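3-carboxy-cis,cis-muconate cycloisomerase (Pseudomonas putida, PDB 1RE5) is a largely helical enzyme of the fumarase/aspartase superfamily, whose members typically assemble as tetramers. Local coordinates at residues 149-153 with 154-158; 360-363 with 364-368. All blocks are in the same frame, centred on the assembly; numbering follows the deposited sequence.

Contact 1: residues 149-153 with 154-158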
# COMPACT_ATOMS: atom_id res chain seq x y z
N VAL D 149 4.21 -32.20 -14.59
CA VAL D 149 3.91 -31.34 -15.73
C VAL D 149 4.20 -29.87 -15.42
O VAL D 149 4.07 -29.43 -14.28
CB VAL D 149 2.42 -31.44 -16.16
CG1 VAL D 149 1.50 -30.78 -15.10
CG2 VAL D 149 2.23 -30.79 -17.53
N GLY D 150 4.59 -29.11 -16.44
CA GLY D 150 4.85 -27.69 -16.23
C GLY D 150 3.53 -26.95 -16.28
O GLY D 150 2.64 -27.32 -17.04
N ARG D 151 3.37 -25.93 -15.45
CA ARG D 151 2.12 -25.18 -15.46
C ARG D 151 2.39 -23.70 -15.74
O ARG D 151 3.05 -22.99 -14.98
CB ARG D 151 1.38 -25.38 -14.15
CG ARG D 151 1.09 -26.83 -13.87
CD ARG D 151 0.35 -27.05 -12.56
NE ARG D 151 0.79 -28.30 -11.93
CZ ARG D 151 0.16 -29.46 -12.04
NH1 ARG D 151 -0.96 -29.55 -12.74
NH2 ARG D 151 0.66 -30.53 -11.44
N THR D 152 1.83 -23.26 -16.86
CA THR D 152 1.95 -21.92 -17.38
C THR D 152 0.56 -21.28 -17.45
O THR D 152 -0.33 -21.80 -18.14
CB THR D 152 2.49 -22.02 -18.76
OG1 THR D 152 3.91 -22.10 -18.70
CG2 THR D 152 2.02 -20.87 -19.58
N TRP D 153 0.36 -20.14 -16.79
CA TRP D 153 -0.96 -19.50 -16.77
C TRP D 153 -1.97 -20.57 -16.32
O TRP D 153 -3.10 -20.62 -16.78
CB TRP D 153 -1.37 -19.01 -18.16
CG TRP D 153 -0.54 -17.89 -18.75
CD1 TRP D 153 0.81 -17.90 -18.96
CD2 TRP D 153 -1.02 -16.66 -19.32
NE1 TRP D 153 1.19 -16.76 -19.64
CE2 TRP D 153 0.09 -15.99 -19.87
CE3 TRP D 153 -2.29 -16.07 -19.42
CZ2 TRP D 153 -0.02 -14.75 -20.51
CZ3 TRP D 153 -2.40 -14.84 -20.06
CH2 TRP D 153 -1.27 -14.20 -20.60
N LEU D 154 -1.54 -21.44 -15.41
CA LEU D 154 -2.36 -22.53 -14.90
C LEU D 154 -2.74 -23.56 -15.96
O LEU D 154 -3.63 -24.38 -15.75
CB LEU D 154 -3.60 -21.97 -14.21
CG LEU D 154 -3.29 -21.19 -12.93
CD1 LEU D 154 -4.52 -20.47 -12.42
CD2 LEU D 154 -2.76 -22.13 -11.88
N GLN D 155 -2.03 -23.54 -17.09
CA GLN D 155 -2.25 -24.49 -18.18
C GLN D 155 -1.06 -25.46 -18.24
O GLN D 155 0.05 -25.12 -17.85
CB GLN D 155 -2.35 -23.75 -19.51
CG GLN D 155 -3.49 -22.78 -19.59
CD GLN D 155 -4.82 -23.49 -19.61
OE1 GLN D 155 -5.14 -24.19 -20.57
NE2 GLN D 155 -5.59 -23.33 -18.55
N HIS D 156 -1.30 -26.68 -18.73
CA HIS D 156 -0.22 -27.65 -18.83
C HIS D 156 0.81 -27.21 -19.88
O HIS D 156 0.46 -26.68 -20.94
CB HIS D 156 -0.78 -29.03 -19.17
CG HIS D 156 -1.26 -29.79 -17.98
ND1 HIS D 156 -1.61 -29.17 -16.80
CD2 HIS D 156 -1.44 -31.11 -17.77
CE1 HIS D 156 -1.97 -30.08 -15.91
NE2 HIS D 156 -1.87 -31.27 -16.48
N ALA D 157 2.08 -27.42 -19.57
CA ALA D 157 3.18 -27.04 -20.44
C ALA D 157 4.21 -28.16 -20.37
O ALA D 157 4.01 -29.15 -19.65
CB ALA D 157 3.80 -25.74 -19.97
N THR D 158 5.31 -28.01 -21.10
CA THR D 158 6.36 -29.02 -21.12
C THR D 158 6.79 -29.38 -19.71
O THR D 158 6.73 -28.55 -18.80
CB THR D 158 7.58 -28.54 -21.90
OG1 THR D 158 7.88 -27.20 -21.52
CG2 THR D 158 7.30 -28.59 -23.39

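Contact 2: residues 360-363 with 364-368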
# COMPACT_ATOMS: atom_id res chain seq x y z
N ASP D 360 -0.14 -37.04 -18.52
CA ASP D 360 -0.78 -37.23 -19.81
C ASP D 360 -2.30 -37.03 -19.75
O ASP D 360 -3.09 -37.84 -20.24
CB ASP D 360 -0.41 -38.58 -20.49
CG ASP D 360 -0.29 -39.73 -19.54
OD1 ASP D 360 0.75 -39.81 -18.84
OD2 ASP D 360 -1.22 -40.56 -19.49
N LEU D 361 -2.67 -35.90 -19.15
CA LEU D 361 -4.07 -35.50 -19.02
C LEU D 361 -4.42 -34.84 -20.35
O LEU D 361 -5.57 -34.78 -20.74
CB LEU D 361 -4.22 -34.51 -17.88
CG LEU D 361 -5.60 -34.30 -17.27
CD1 LEU D 361 -6.18 -35.63 -16.86
CD2 LEU D 361 -5.49 -33.39 -16.05
N THR D 362 -3.40 -34.33 -21.03
CA THR D 362 -3.57 -33.70 -22.33
C THR D 362 -3.22 -34.74 -23.40
O THR D 362 -3.06 -34.43 -24.58
CB THR D 362 -2.67 -32.47 -22.49
OG1 THR D 362 -1.30 -32.85 -22.30
CG2 THR D 362 -3.05 -31.42 -21.49
N GLN D 363 -3.07 -35.98 -22.94
CA GLN D 363 -2.75 -37.11 -23.79
C GLN D 363 -1.55 -36.95 -24.70
O GLN D 363 -1.64 -37.20 -25.90
CB GLN D 363 -3.98 -37.48 -24.61
CG GLN D 363 -5.14 -37.91 -23.74
CD GLN D 363 -6.37 -38.27 -24.54
OE1 GLN D 363 -6.90 -37.46 -25.31
NE2 GLN D 363 -6.85 -39.50 -24.36
N GLY D 364 -0.42 -36.55 -24.12
CA GLY D 364 0.80 -36.38 -24.87
C GLY D 364 0.93 -35.12 -25.70
O GLY D 364 1.99 -34.86 -26.24
N LEU D 365 -0.12 -34.32 -25.81
CA LEU D 365 -0.04 -33.10 -26.59
C LEU D 365 1.00 -32.14 -26.04
O LEU D 365 1.53 -31.29 -26.75
CB LEU D 365 -1.41 -32.41 -26.65
CG LEU D 365 -2.46 -33.09 -27.53
CD1 LEU D 365 -3.80 -32.40 -27.39
CD2 LEU D 365 -2.00 -33.05 -28.97
N VAL D 366 1.29 -32.28 -24.75
CA VAL D 366 2.26 -31.42 -24.09
C VAL D 366 3.70 -31.82 -24.45
O VAL D 366 4.67 -31.13 -24.14
CB VAL D 366 2.04 -31.48 -22.55
CG1 VAL D 366 2.95 -32.52 -21.92
CG2 VAL D 366 2.25 -30.11 -21.95
N LEU D 367 3.82 -32.95 -25.13
CA LEU D 367 5.11 -33.47 -25.54
C LEU D 367 5.25 -33.41 -27.05
O LEU D 367 6.21 -33.92 -27.62
CB LEU D 367 5.24 -34.92 -25.06
CG LEU D 367 6.24 -35.22 -23.95
CD1 LEU D 367 6.39 -34.03 -23.04
CD2 LEU D 367 5.77 -36.46 -23.17
N ALA D 368 4.28 -32.78 -27.71
CA ALA D 368 4.31 -32.65 -29.16
C ALA D 368 5.63 -32.06 -29.63
O ALA D 368 6.22 -32.52 -30.62
CB ALA D 368 3.17 -31.77 -29.63

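Contact 1: residues 149-153 with 154-158
T152 and Q155 face each other as the last pair of a beta hairpin with a two-residue loop, W153 and L154 forming the corners of a type I' turn between strands 147-152 and 155-157. Both corner residues have positive phi, as this turn requires. The pair is bonded twice: T152 N reaches Q155 O at 2.8 Å, nearly straight (162°) and in the carbonyl plane, while Q155 N approaches T152 O from above its carbonyl plane. Two rungs on, G150 and A157 form the next hydrogen-bonded pair; A157 N meets G150 O at 2.6 Å, and G150 N returns a longer bond to A157 O. Between them R151 and H156 make a non-hydrogen-bonded pair whose side chains run side by side, the guanidinium and ring planes turned 75° apart. V149 CG1, held between the backbone N and the carbonyl carbon (chi1 70°), is thereby set over the imidazole face, a CH-pi contact 3.7 Å from the centroid. The same methyl also lies over the centre of the guanidinium, so that it rests against two flat groups. Salt bridges anchor that guanidinium further out, from NH2 to E264 and from NH1 to E261 of the third subunit, and R151 N bonds to E314 of the second; the hairpin is thus wedged between subunits. On the T152 face, A157 CB packs 3.9 Å from T152 OG1.

Contact 2: residues 360-363 with 364-368
T362 meets L365 across a type I' turn with Q363 and G364 at its corners and, one residue beyond it, V366. The turn is closed by one hydrogen bond, L365 N to T362 O at 3.2 Å; it is fairly straight at the hydrogen (161°), but the donor sits above the carbonyl plane. From T362 CB, 4.3 Å from L365 CB, the side chain divides. Its OG1 lies between the backbone N and the carbonyl carbon (chi1 57°), which carries the hydroxyl towards V366, where it stands 3.6 Å from V366 CB. The other branch, CG2, turns instead to H156 CB of the hairpin. L365 in turn drapes its chain along the T362 carbonyl: CB and CG are each 3.3 Å from T362 O, with CD1 slightly farther, so aliphatic carbon flanks the oxygen that accepts the turn bond. Farther along, L365 packs on C392 and V396 of helix 381-397, while P280 of the third subunit meets both T362 and V366. The loop that holds this turn links helix 352-359 to helix 368-378, passing through the short 3-10 segment 365-367 and reaching L367 at the N-cap position of the second helix.

Overall arrangement
Contact 1 comes first along the chain and closes long before contact 2 opens, yet in the fold their centres lie about 11 Å apart, on the same side of the chain's centre. They touch directly: T158 CG2 meets V366 O at 3.7 Å, and V366 CG2 packs 3.8 Å from H156 C. Contact 1 belongs to the small three-stranded antiparallel sheet, contact 2 to the connection between helices 352-359 and 368-378, so the strand that is outermost within this chain meets an interhelical loop in a chain that is mostly helix. Both also contact the third subunit, with E261 of that subunit near H156 and L361 alike, which makes this junction part of the tetramer interface.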